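Local coordinates for protein sulfite dehydrogenase (Paracoccus pantotrophus, PDB 2XTS) that oxidises sulfane sulfur bound to a carrier protein, using a molybdenum-molybdopterin centre and passing electrons to heme c in its cytochrome partner, at residues Gly93-Pro98 against Ala158-Lys163; Pro110-Thr115 against Gly150-Val155; Tyr138-Ile143 against Gly372-Trp377; Ser287-Ser292 against Lys322-Phe327. One frame throughout, in Å; residues are numbered along the deposited sequence.

Contact 1 (Gly93-Pro98 against Ala158-Lys163); sequences GLVEKP and AEAGVK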
loop_
_atom_site.group_PDB
_atom_site.type_symbol
_atom_site.label_atom_id
_atom_site.label_comp_id
_atom_site.label_asym_id
_atom_site.label_seq_id
_atom_site.Cartn_x
_atom_site.Cartn_y
_atom_site.Cartn_z
ATOM N N GLY A 93 23.487 16.822 22.458
ATOM C CA GLY A 93 23.283 18.256 22.627
ATOM C C GLY A 93 22.738 18.557 24.006
ATOM O O GLY A 93 23.253 18.045 25.014
ATOM N N LEU A 94 21.698 19.373 24.059
ATOM C CA LEU A 94 21.115 19.823 25.336
ATOM C C LEU A 94 20.200 18.737 25.910
ATOM O O LEU A 94 18.979 18.897 26.015
ATOM C CB LEU A 94 20.412 21.181 25.173
ATOM C CG LEU A 94 21.360 22.349 24.936
ATOM C CD1 LEU A 94 20.571 23.568 24.496
ATOM C CD2 LEU A 94 22.176 22.666 26.188
ATOM N N VAL A 95 20.830 17.611 26.237
ATOM C CA VAL A 95 20.184 16.463 26.846
ATOM C C VAL A 95 20.966 16.047 28.076
ATOM O O VAL A 95 22.167 16.308 28.181
ATOM C CB VAL A 95 20.076 15.282 25.865
ATOM C CG1 VAL A 95 19.150 15.648 24.697
ATOM C CG2 VAL A 95 21.442 14.828 25.373
ATOM N N GLU A 96 20.278 15.385 28.997
ATOM C CA GLU A 96 20.935 14.931 30.224
ATOM C C GLU A 96 21.935 13.824 29.966
ATOM O O GLU A 96 22.989 13.782 30.584
ATOM C CB GLU A 96 19.913 14.474 31.269
ATOM C CG GLU A 96 18.950 15.558 31.719
ATOM C CD GLU A 96 19.607 16.648 32.553
ATOM O OE1 GLU A 96 18.939 17.676 32.798
ATOM O OE2 GLU A 96 20.780 16.494 32.969
ATOM N N LYS A 97 21.632 12.936 29.024
ATOM C CA LYS A 97 22.547 11.863 28.648
ATOM C C LYS A 97 22.468 11.659 27.137
ATOM O O LYS A 97 21.414 11.274 26.641
ATOM C CB LYS A 97 22.189 10.547 29.359
ATOM C CG LYS A 97 23.208 9.440 29.136
ATOM C CD LYS A 97 22.827 8.148 29.822
ATOM C CE LYS A 97 23.167 8.163 31.296
ATOM N NZ LYS A 97 22.888 6.822 31.885
ATOM N N PRO A 98 23.564 11.923 26.409
ATOM C CA PRO A 98 23.534 11.657 24.978
ATOM C C PRO A 98 23.556 10.154 24.762
ATOM O O PRO A 98 24.243 9.424 25.489
ATOM C CB PRO A 98 24.817 12.289 24.479
ATOM C CG PRO A 98 25.757 12.178 25.647
ATOM C CD PRO A 98 24.902 12.341 26.853
ATOM N N ALA A 158 12.782 11.417 25.528
ATOM C CA ALA A 158 12.617 11.139 26.959
ATOM C C ALA A 158 13.718 10.244 27.531
ATOM O O ALA A 158 14.090 10.399 28.702
ATOM C CB ALA A 158 11.231 10.527 27.213
ATOM N N GLU A 159 14.228 9.298 26.744
ATOM C CA GLU A 159 15.328 8.454 27.196
ATOM C C GLU A 159 16.566 9.283 27.480
ATOM O O GLU A 159 17.268 9.023 28.444
ATOM C CB GLU A 159 15.713 7.375 26.173
ATOM C CG GLU A 159 14.876 6.143 26.083
ATOM C CD GLU A 159 14.592 5.483 27.417
ATOM O OE1 GLU A 159 15.499 4.921 28.097
ATOM O OE2 GLU A 159 13.415 5.493 27.760
ATOM N N ALA A 160 16.827 10.278 26.632
ATOM C CA ALA A 160 18.015 11.129 26.777
ATOM C C ALA A 160 17.795 12.225 27.812
ATOM O O ALA A 160 18.741 12.629 28.476
ATOM C CB ALA A 160 18.394 11.751 25.436
ATOM N N GLY A 161 16.563 12.713 27.922
ATOM C CA GLY A 161 16.214 13.754 28.875
ATOM C C GLY A 161 16.532 15.143 28.331
ATOM O O GLY A 161 17.613 15.674 28.519
ATOM N N VAL A 162 15.570 15.756 27.668
ATOM C CA VAL A 162 15.788 17.066 27.054
ATOM C C VAL A 162 15.875 18.147 28.130
ATOM O O VAL A 162 14.987 18.250 28.969
ATOM C CB VAL A 162 14.655 17.426 26.062
ATOM C CG1 VAL A 162 14.871 18.810 25.458
ATOM C CG2 VAL A 162 14.573 16.388 24.946
ATOM N N LYS A 163 16.928 18.962 28.098
ATOM C CA LYS A 163 17.089 20.058 29.068
ATOM C C LYS A 163 16.129 21.202 28.722
ATOM O O LYS A 163 15.774 21.368 27.558
ATOM C CB LYS A 163 18.536 20.546 29.073
ATOM C CG LYS A 163 19.517 19.574 29.705
ATOM C CD LYS A 163 20.969 19.991 29.491
ATOM C CE LYS A 163 21.905 19.194 30.392
ATOM N NZ LYS A 163 23.313 19.665 30.277
HETATM O O HOH W 1 24.468 19.512 27.330
#
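Gly-93 ends strand 89-93, and its carbonyl O accepts a hydrogen bond from a water, which in turn accepts one from Lys-163 NZ. Leu-94 then bends the chain in an inverse gamma turn, which swings its carbonyl O onto Lys-163 N at 2.9 Å, a nearly straight bond (170° at the hydrogen) whose donor sits above the carbonyl plane. Val-95 pairs with Val-162 in a single backbone bridge; its CB rests 3.9 Å from Ala-160 CB, while Ile-232 of strand 227-233 packs on the same valine. What is being met here is a helix C-terminus: helix 153-160 gives way at Gly-161, whose positive phi turns the chain out of the helix, and the carbonyls released there are taken up by the loop of a beta hairpin in the molybdopterin-binding domain. Glu-96 N binds Gly-161 O at 2.7 Å, in the carbonyl plane. The Glu-96 side chain, bent at chi2 (-69°), brings OE1 within 3.7 Å of Lys-163 CG, the two chains crossing at about a right angle with Glu-96 OE2 and Lys-163 NZ still 4.9 Å apart. An alanine here in place of Lys-163 has no NZ to hold the water on Gly-93 O, and the backbone of Leu-94 and Val-95 would probably lose the cover of the extended lysine chain. Lys-97 N makes the third backbone bond, to Ala-160 O at 3.0 Å, and Ala-160 CB touches Lys-97 O at 3.3 Å.

Contact 2 (Pro110-Thr115 against Gly150-Val155); sequences PRTTTT and GVPLSV
Thr-112 joins the two segments through both its backbone and its side chain. Its N donates to Gly-150 O at 2.8 Å and its O accepts from Gly-150 N at 3.1 Å, both donors lying in the carbonyl planes. From CB the side chain forks: chi1 of 55° sets OG1 in the crowded position between the backbone N and the carbonyl carbon, where it meets Pro-152 CD at 3.5 Å, while CG2, anti to the carbonyl carbon, lies 3.8 Å from Pro-152 CG. The threonine thus crosses the proline ring obliquely, one branch at CD and the other spanning CD and CG. Two residues earlier, Pro-110 O is buried against the two methyls of Val-151 and Pro-152 CD, and finds no polar partner. Arg-111 passes its CB by Gly-150 O at 3.5 Å, then sends an extended chain outward to a salt bridge with Glu-62 of the second subunit. Pro-152 also stands at the N-cap of helix 153-160, so the strand passes straight into the helix. Thr-112 and Gly-150 form an antiparallel hydrogen-bonded pair where strands 112-119 and 143-152, whose short segments here cross at 100°, meet in the antiparallel sheet of the molybdopterin-binding domain.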
loop_
_atom_site.group_PDB
_atom_site.type_symbol
_atom_site.label_atom_id
_atom_site.label_comp_id
_atom_site.label_asym_id
_atom_site.label_seq_id
_atom_site.Cartn_x
_atom_site.Cartn_y
_atom_site.Cartn_z
ATOM N N PRO A 110 7.641 1.804 22.460
ATOM C CA PRO A 110 6.222 1.818 22.121
ATOM C C PRO A 110 5.991 2.449 20.750
ATOM O O PRO A 110 6.564 3.493 20.428
ATOM C CB PRO A 110 5.609 2.648 23.252
ATOM C CG PRO A 110 6.514 2.373 24.419
ATOM C CD PRO A 110 7.894 2.345 23.813
ATOM N N ARG A 111 5.118 1.831 19.964
ATOM C CA ARG A 111 4.873 2.243 18.587
ATOM C C ARG A 111 3.602 3.031 18.389
ATOM O O ARG A 111 2.657 2.882 19.140
ATOM C CB ARG A 111 4.836 1.019 17.677
ATOM C CG ARG A 111 6.147 0.252 17.691
ATOM C CD ARG A 111 6.106 -1.012 16.851
ATOM N NE ARG A 111 7.331 -1.770 17.049
ATOM C CZ ARG A 111 7.517 -3.032 16.687
ATOM N NH1 ARG A 111 6.588 -3.683 15.999
ATOM N NH2 ARG A 111 8.656 -3.613 16.985
ATOM N N THR A 112 3.625 3.887 17.383
ATOM C CA THR A 112 2.479 4.670 16.969
ATOM C C THR A 112 2.362 4.570 15.446
ATOM O O THR A 112 3.234 4.047 14.772
ATOM C CB THR A 112 2.656 6.155 17.342
ATOM O OG1 THR A 112 3.886 6.629 16.791
ATOM C CG2 THR A 112 2.637 6.355 18.863
ATOM N N THR A 113 1.272 5.106 14.920
ATOM C CA THR A 113 1.022 5.127 13.502
ATOM C C THR A 113 0.464 6.467 13.069
ATOM O O THR A 113 -0.230 7.141 13.826
ATOM C CB THR A 113 0.064 3.990 13.074
ATOM O OG1 THR A 113 -0.040 3.942 11.642
ATOM C CG2 THR A 113 -1.311 4.186 13.636
ATOM N N THR A 114 0.765 6.856 11.838
ATOM C CA THR A 114 0.032 7.936 11.199
ATOM C C THR A 114 0.019 7.677 9.713
ATOM O O THR A 114 0.892 7.000 9.201
ATOM C CB THR A 114 0.666 9.310 11.499
ATOM O OG1 THR A 114 -0.264 10.342 11.168
ATOM C CG2 THR A 114 1.929 9.510 10.697
ATOM N N THR A 115 -1.006 8.184 9.061
ATOM C CA THR A 115 -1.111 8.181 7.609
ATOM C C THR A 115 -0.965 9.632 7.173
ATOM O O THR A 115 -1.693 10.499 7.621
ATOM C CB THR A 115 -2.443 7.577 7.160
ATOM O OG1 THR A 115 -2.449 6.246 7.636
ATOM C CG2 THR A 115 -2.559 7.565 5.654
ATOM N N GLY A 150 6.019 3.564 13.542
ATOM C CA GLY A 150 7.304 3.835 14.141
ATOM C C GLY A 150 7.140 4.277 15.559
ATOM O O GLY A 150 6.212 3.838 16.238
ATOM N N VAL A 151 8.070 5.109 16.007
ATOM C CA VAL A 151 8.126 5.525 17.395
ATOM C C VAL A 151 8.093 7.055 17.424
ATOM O O VAL A 151 8.820 7.703 16.670
ATOM C CB VAL A 151 9.421 4.995 18.063
ATOM C CG1 VAL A 151 9.592 5.558 19.457
ATOM C CG2 VAL A 151 9.469 3.467 18.047
ATOM N N PRO A 152 7.274 7.650 18.315
ATOM C CA PRO A 152 7.279 9.106 18.426
ATOM C C PRO A 152 8.613 9.633 18.898
ATOM O O PRO A 152 9.240 9.043 19.793
ATOM C CB PRO A 152 6.222 9.403 19.475
ATOM C CG PRO A 152 5.808 8.135 20.040
ATOM C CD PRO A 152 6.350 7.008 19.265
ATOM N N LEU A 153 9.059 10.753 18.336
ATOM C CA LEU A 153 10.305 11.335 18.838
ATOM C C LEU A 153 10.258 11.640 20.330
ATOM O O LEU A 153 11.283 11.558 21.008
ATOM C CB LEU A 153 10.717 12.591 18.065
ATOM C CG LEU A 153 11.132 12.390 16.604
ATOM C CD1 LEU A 153 11.803 13.668 16.076
ATOM C CD2 LEU A 153 12.013 11.151 16.400
ATOM N N SER A 154 9.080 11.992 20.835
ATOM C CA SER A 154 8.962 12.308 22.258
ATOM C C SER A 154 9.463 11.176 23.141
ATOM O O SER A 154 10.112 11.424 24.163
ATOM C CB SER A 154 7.520 12.642 22.597
ATOM O OG SER A 154 6.649 11.560 22.346
ATOM N N VAL A 155 9.191 9.927 22.775
ATOM C CA VAL A 155 9.606 8.828 23.631
ATOM C C VAL A 155 11.115 8.581 23.541
ATOM O O VAL A 155 11.750 8.239 24.546
ATOM C CB VAL A 155 8.810 7.548 23.377
ATOM C CG1 VAL A 155 9.151 6.512 24.443
ATOM C CG2 VAL A 155 7.298 7.830 23.396
#

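Contact 3 (Tyr138-Ile143 against Gly372-Trp377); sequences YTQGMI and GIQTWW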
loop_
_atom_site.group_PDB
_atom_site.type_symbol
_atom_site.label_atom_id
_atom_site.label_comp_id
_atom_site.label_asym_id
_atom_site.label_seq_id
_atom_site.Cartn_x
_atom_site.Cartn_y
_atom_site.Cartn_z
ATOM N N TYR A 138 3.648 15.352 -13.484
ATOM C CA TYR A 138 4.774 16.297 -13.492
ATOM C C TYR A 138 4.505 17.540 -12.654
ATOM O O TYR A 138 5.383 18.034 -11.964
ATOM C CB TYR A 138 5.132 16.683 -14.946
ATOM C CG TYR A 138 5.373 15.463 -15.778
ATOM C CD1 TYR A 138 6.521 14.711 -15.611
ATOM C CD2 TYR A 138 4.432 15.023 -16.678
ATOM C CE1 TYR A 138 6.724 13.563 -16.331
ATOM C CE2 TYR A 138 4.615 13.852 -17.382
ATOM C CZ TYR A 138 5.774 13.140 -17.217
ATOM O OH TYR A 138 5.987 11.967 -17.890
ATOM N N THR A 139 3.299 18.084 -12.756
ATOM C CA THR A 139 3.012 19.345 -12.096
ATOM C C THR A 139 2.530 19.202 -10.645
ATOM O O THR A 139 2.574 20.176 -9.894
ATOM C CB THR A 139 2.037 20.204 -12.952
ATOM O OG1 THR A 139 0.869 19.464 -13.312
ATOM C CG2 THR A 139 2.703 20.661 -14.222
ATOM N N GLN A 140 2.139 17.982 -10.223
ATOM C CA GLN A 140 1.691 17.727 -8.863
ATOM C C GLN A 140 2.243 16.436 -8.251
ATOM O O GLN A 140 1.886 16.116 -7.128
ATOM C CB GLN A 140 0.153 17.745 -8.786
ATOM C CG GLN A 140 -0.527 19.129 -8.823
ATOM C CD GLN A 140 -0.721 19.670 -10.241
ATOM O OE1 GLN A 140 -0.675 18.934 -11.219
ATOM N NE2 GLN A 140 -1.003 20.954 -10.343
ATOM N N GLY A 141 3.072 15.694 -8.980
ATOM C CA GLY A 141 3.448 14.359 -8.549
ATOM C C GLY A 141 4.647 14.216 -7.627
ATOM O O GLY A 141 5.065 13.106 -7.358
ATOM N N MET A 142 5.183 15.306 -7.088
ATOM C CA MET A 142 6.181 15.211 -6.026
ATOM C C MET A 142 5.441 15.039 -4.687
ATOM O O MET A 142 5.515 15.887 -3.793
ATOM C CB MET A 142 7.110 16.435 -5.958
ATOM C CG MET A 142 7.729 16.881 -7.224
ATOM S SD MET A 142 8.814 18.297 -6.827
ATOM C CE MET A 142 9.108 18.986 -8.451
ATOM N N ILE A 143 4.723 13.923 -4.551
ATOM C CA ILE A 143 3.941 13.651 -3.386
ATOM C C ILE A 143 3.732 12.145 -3.287
ATOM O O ILE A 143 3.611 11.446 -4.295
ATOM C CB ILE A 143 2.566 14.393 -3.479
ATOM C CG1 ILE A 143 1.837 14.395 -2.146
ATOM C CG2 ILE A 143 1.664 13.840 -4.595
ATOM C CD1 ILE A 143 0.792 15.498 -2.069
ATOM N N GLY A 372 -1.521 26.767 -5.855
ATOM C CA GLY A 372 -2.542 27.393 -6.678
ATOM C C GLY A 372 -3.439 26.395 -7.404
ATOM O O GLY A 372 -3.045 25.290 -7.755
ATOM N N ILE A 373 -4.678 26.813 -7.642
ATOM C CA ILE A 373 -5.649 26.023 -8.381
ATOM C C ILE A 373 -5.121 25.715 -9.764
ATOM O O ILE A 373 -4.685 26.600 -10.488
ATOM C CB ILE A 373 -7.014 26.770 -8.462
ATOM C CG1 ILE A 373 -7.678 26.835 -7.083
ATOM C CG2 ILE A 373 -7.968 26.176 -9.478
ATOM C CD1 ILE A 373 -8.858 27.817 -7.019
ATOM N N GLN A 374 -5.179 24.439 -10.124
ATOM C CA GLN A 374 -4.797 23.944 -11.436
ATOM C C GLN A 374 -6.001 23.955 -12.381
ATOM O O GLN A 374 -7.108 23.591 -11.982
ATOM C CB GLN A 374 -4.294 22.493 -11.289
ATOM C CG GLN A 374 -3.936 21.822 -12.610
ATOM C CD GLN A 374 -2.756 22.457 -13.324
ATOM O OE1 GLN A 374 -2.850 22.929 -14.475
ATOM N NE2 GLN A 374 -1.647 22.501 -12.650
ATOM N N THR A 375 -5.785 24.363 -13.624
ATOM C CA THR A 375 -6.812 24.355 -14.653
ATOM C C THR A 375 -6.435 23.361 -15.738
ATOM O O THR A 375 -5.288 23.340 -16.208
ATOM C CB THR A 375 -6.923 25.726 -15.309
ATOM O OG1 THR A 375 -7.120 26.728 -14.302
ATOM C CG2 THR A 375 -8.078 25.797 -16.313
ATOM N N TRP A 376 -7.400 22.540 -16.145
ATOM C CA TRP A 376 -7.252 21.709 -17.339
ATOM C C TRP A 376 -8.205 22.189 -18.432
ATOM O O TRP A 376 -9.420 22.325 -18.202
ATOM C CB TRP A 376 -7.605 20.233 -17.102
ATOM C CG TRP A 376 -6.844 19.522 -16.039
ATOM C CD1 TRP A 376 -7.404 18.731 -15.081
ATOM C CD2 TRP A 376 -5.415 19.489 -15.798
ATOM N NE1 TRP A 376 -6.435 18.209 -14.273
ATOM C CE2 TRP A 376 -5.209 18.652 -14.689
ATOM C CE3 TRP A 376 -4.300 20.044 -16.433
ATOM C CZ2 TRP A 376 -3.948 18.406 -14.174
ATOM C CZ3 TRP A 376 -3.049 19.786 -15.931
ATOM C CH2 TRP A 376 -2.881 18.983 -14.818
ATOM N N TRP A 377 -7.655 22.415 -19.614
ATOM C CA TRP A 377 -8.481 22.676 -20.791
ATOM C C TRP A 377 -8.812 21.356 -21.472
ATOM O O TRP A 377 -7.940 20.711 -22.018
ATOM C CB TRP A 377 -7.751 23.622 -21.737
ATOM C CG TRP A 377 -8.486 23.977 -22.989
ATOM C CD1 TRP A 377 -9.822 24.099 -23.162
ATOM C CD2 TRP A 377 -7.887 24.323 -24.237
ATOM N NE1 TRP A 377 -10.107 24.502 -24.453
ATOM C CE2 TRP A 377 -8.930 24.666 -25.126
ATOM C CE3 TRP A 377 -6.563 24.420 -24.679
ATOM C CZ2 TRP A 377 -8.692 25.048 -26.445
ATOM C CZ3 TRP A 377 -6.325 24.799 -26.006
ATOM C CH2 TRP A 377 -7.386 25.107 -26.864
#
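The two backbones stay well apart, Thr-139 CA and Gln-374 CA being 9.1 Å from each other, so the meeting is made by side chains alone. One side is the last part of helix 136-140 in the molybdopterin-binding domain; the other leads into strand 375-378 of the antiparallel sheet in the dimerisation domain, and the contact is therefore a buried interdomain packing of helix against sheet. Gln-140 and Gln-374 bring their terminal amides together obliquely, with the amide planes 84° apart, almost perpendicular. Each chain is bent at chi2 to reach this point, but their first torsions differ: Gln-140 has CG anti to the carbonyl carbon, whereas Gln-374 has CG anti to the backbone N (chi1 177°). The modelled Gln-140 NE2 and Gln-374 NE2 lie 2.9 Å apart. Gln-374 CG also rests on one face of the Trp-376 ring, 3.7 Å above its plane and toward the rim, so the glutamine stem covers part of that face. Val-267 of strand 265-270 packs against both Gln-140 and Trp-376, and Trp-376 NE1 is held by Ile-268 O. An alanine here in place of Gln-140 removes the amide that meets Gln-374 and would probably loosen this meeting of the two domains. Beside it, Thr-139 reaches tip to tip toward the indole, its hydroxyl bound to Gly-135 O: OG1 comes to the ring edge, near the plane, 4.1 Å from Trp-376 CH2.

Contact 4 (Ser287-Ser292 against Lys322-Phe327); sequences SGLAWS and KALTRF
Strands 282-291 and 325-333 are antiparallel neighbours in the large sheet of the dimerisation domain, an immunoglobulin-like E-set fold. Gly-288 with Phe-327 and Ala-290 with Thr-325 are hydrogen-bonded pairs, and Leu-289 with Arg-326 between them is a non-hydrogen-bonded pair. The bond from Ala-290 N to Thr-325 O is 2.8 Å long. Phe-327, with CG in the crowded position (chi1 67°), folds its ring back over its own partner: Gly-288 CA lies 3.8 Å from the ring centroid, over the face, a CH-pi contact. Any side chain on Gly-288 would run into CZ, so the glycine and the ring suit each other. On the sheet's other face Arg-326, bent at chi2 and chi3, curls back so that NH1 donates to Ser-287 OG at 2.9 Å, tilted from the guanidinium plane. Leu-289 CD2 covers one face of that guanidinium, 3.4 Å from Arg-326 NH2. Past the last bridged pair, Leu-324 CD2 lies 3.5 Å from Trp-291 CE3, the side chains side by side. A water links Ser-292 N with Ala-323 N where direct pairing has ended. Gly-63 O accepts a hydrogen bond from Arg-326 NE, and Glu-62 OE1 is hydrogen-bonded to Ser-287 OG; with these bonds and Glu-62 in a long, weak ion pair, the buried arginine is likely to stay charged, while Leu-289 gives one guanidinium face an apolar neighbour.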
loop_
_atom_site.group_PDB
_atom_site.type_symbol
_atom_site.label_atom_id
_atom_site.label_comp_id
_atom_site.label_asym_id
_atom_site.label_seq_id
_atom_site.Cartn_x
_atom_site.Cartn_y
_atom_site.Cartn_z
ATOM N N SER A 287 -12.030 12.651 -11.162
ATOM C CA SER A 287 -11.387 12.112 -9.958
ATOM C C SER A 287 -10.221 13.011 -9.584
ATOM O O SER A 287 -9.555 13.536 -10.467
ATOM C CB SER A 287 -10.849 10.713 -10.248
ATOM O OG SER A 287 -10.275 10.128 -9.109
ATOM N N GLY A 288 -9.966 13.164 -8.287
ATOM C CA GLY A 288 -8.762 13.855 -7.903
ATOM C C GLY A 288 -8.399 13.716 -6.457
ATOM O O GLY A 288 -9.041 13.000 -5.684
ATOM N N LEU A 289 -7.325 14.430 -6.115
ATOM C CA LEU A 289 -6.749 14.402 -4.786
ATOM C C LEU A 289 -6.774 15.796 -4.141
ATOM O O LEU A 289 -6.570 16.800 -4.809
ATOM C CB LEU A 289 -5.290 13.950 -4.836
ATOM C CG LEU A 289 -5.088 12.479 -5.165
ATOM C CD1 LEU A 289 -3.650 12.225 -5.603
ATOM C CD2 LEU A 289 -5.510 11.639 -3.972
ATOM N N ALA A 290 -7.042 15.830 -2.844
ATOM C CA ALA A 290 -6.973 17.064 -2.053
ATOM C C ALA A 290 -6.246 16.738 -0.752
ATOM O O ALA A 290 -6.316 15.598 -0.274
ATOM C CB ALA A 290 -8.354 17.594 -1.761
ATOM N N TRP A 291 -5.574 17.725 -0.169
ATOM C CA TRP A 291 -4.806 17.504 1.039
ATOM C C TRP A 291 -4.468 18.851 1.680
ATOM O O TRP A 291 -4.473 19.872 1.005
ATOM C CB TRP A 291 -3.529 16.708 0.742
ATOM C CG TRP A 291 -2.563 17.349 -0.208
ATOM C CD1 TRP A 291 -1.455 18.050 0.142
ATOM C CD2 TRP A 291 -2.582 17.334 -1.648
ATOM N NE1 TRP A 291 -0.785 18.473 -0.956
ATOM C CE2 TRP A 291 -1.456 18.064 -2.074
ATOM C CE3 TRP A 291 -3.439 16.797 -2.612
ATOM C CZ2 TRP A 291 -1.140 18.236 -3.417
ATOM C CZ3 TRP A 291 -3.128 16.973 -3.940
ATOM C CH2 TRP A 291 -1.987 17.689 -4.332
ATOM N N SER A 292 -4.161 18.851 2.968
ATOM C CA SER A 292 -3.758 20.044 3.670
ATOM C C SER A 292 -2.867 19.716 4.847
ATOM O O SER A 292 -3.202 18.836 5.642
ATOM C CB SER A 292 -4.964 20.782 4.213
ATOM O OG SER A 292 -4.529 21.939 4.878
ATOM N N LYS A 322 -4.032 15.800 7.516
ATOM C CA LYS A 322 -2.719 15.899 6.918
ATOM C C LYS A 322 -2.402 14.671 6.043
ATOM O O LYS A 322 -1.275 14.177 6.024
ATOM C CB LYS A 322 -1.654 16.139 7.996
ATOM C CG LYS A 322 -2.054 17.280 8.927
ATOM C CD LYS A 322 -1.036 17.635 9.974
ATOM C CE LYS A 322 -1.655 18.706 10.907
ATOM N NZ LYS A 322 -0.727 19.430 11.784
ATOM N N ALA A 323 -3.396 14.242 5.262
ATOM C CA ALA A 323 -3.326 13.045 4.423
ATOM C C ALA A 323 -4.075 13.278 3.129
ATOM O O ALA A 323 -5.023 14.058 3.048
ATOM C CB ALA A 323 -3.901 11.853 5.152
ATOM N N LEU A 324 -3.636 12.586 2.090
ATOM C CA LEU A 324 -4.344 12.643 0.827
ATOM C C LEU A 324 -5.772 12.183 0.989
ATOM O O LEU A 324 -6.085 11.252 1.732
ATOM C CB LEU A 324 -3.673 11.805 -0.265
ATOM C CG LEU A 324 -2.337 12.280 -0.827
ATOM C CD1 LEU A 324 -1.902 11.345 -1.961
ATOM C CD2 LEU A 324 -2.447 13.676 -1.339
ATOM N N THR A 325 -6.644 12.849 0.244
ATOM C CA THR A 325 -8.082 12.652 0.274
ATOM C C THR A 325 -8.579 12.589 -1.162
ATOM O O THR A 325 -8.261 13.458 -1.971
ATOM C CB THR A 325 -8.721 13.825 1.046
ATOM O OG1 THR A 325 -8.073 13.943 2.319
ATOM C CG2 THR A 325 -10.226 13.651 1.236
ATOM N N ARG A 326 -9.362 11.562 -1.472
ATOM C CA ARG A 326 -9.881 11.346 -2.815
ATOM C C ARG A 326 -11.230 11.994 -2.961
ATOM O O ARG A 326 -12.061 11.855 -2.087
ATOM C CB ARG A 326 -10.005 9.851 -3.054
ATOM C CG ARG A 326 -10.587 9.447 -4.412
ATOM C CD ARG A 326 -9.801 9.905 -5.645
ATOM N NE ARG A 326 -8.407 9.461 -5.583
ATOM C CZ ARG A 326 -7.491 9.700 -6.512
ATOM N NH1 ARG A 326 -7.783 10.398 -7.601
ATOM N NH2 ARG A 326 -6.247 9.290 -6.327
ATOM N N PHE A 327 -11.441 12.709 -4.064
ATOM C CA PHE A 327 -12.762 13.257 -4.394
ATOM C C PHE A 327 -13.205 12.844 -5.774
ATOM O O PHE A 327 -12.388 12.553 -6.654
ATOM C CB PHE A 327 -12.818 14.801 -4.271
ATOM C CG PHE A 327 -11.978 15.549 -5.282
ATOM C CD1 PHE A 327 -12.506 15.922 -6.515
ATOM C CD2 PHE A 327 -10.667 15.899 -4.998
ATOM C CE1 PHE A 327 -11.727 16.609 -7.437
ATOM C CE2 PHE A 327 -9.884 16.599 -5.923
ATOM C CZ PHE A 327 -10.408 16.950 -7.132
HETATM O O HOH W 2 -5.337 16.720 4.657
#

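In the fold
From the N terminus, the loop after strand 89-93 opens contact 1, which closes 60 residues on at the end of helix 153-160. Contact 2 is nested within that span, closing where strand 143-152 runs into the same helix, so the two share an element inside the molybdopterin-binding domain. Contact 3 opens between the segments of contact 2 and closes only at 372-377; it therefore crosses contacts 1 and 2 along the chain and ties this domain to the dimerisation domain. Contact 4 is nested inside contact 3 and reaches the same sheet. The domains meet again where Ile-143 packs on Trp-291 and Leu-324, and where Thr-115 touches Ala-323.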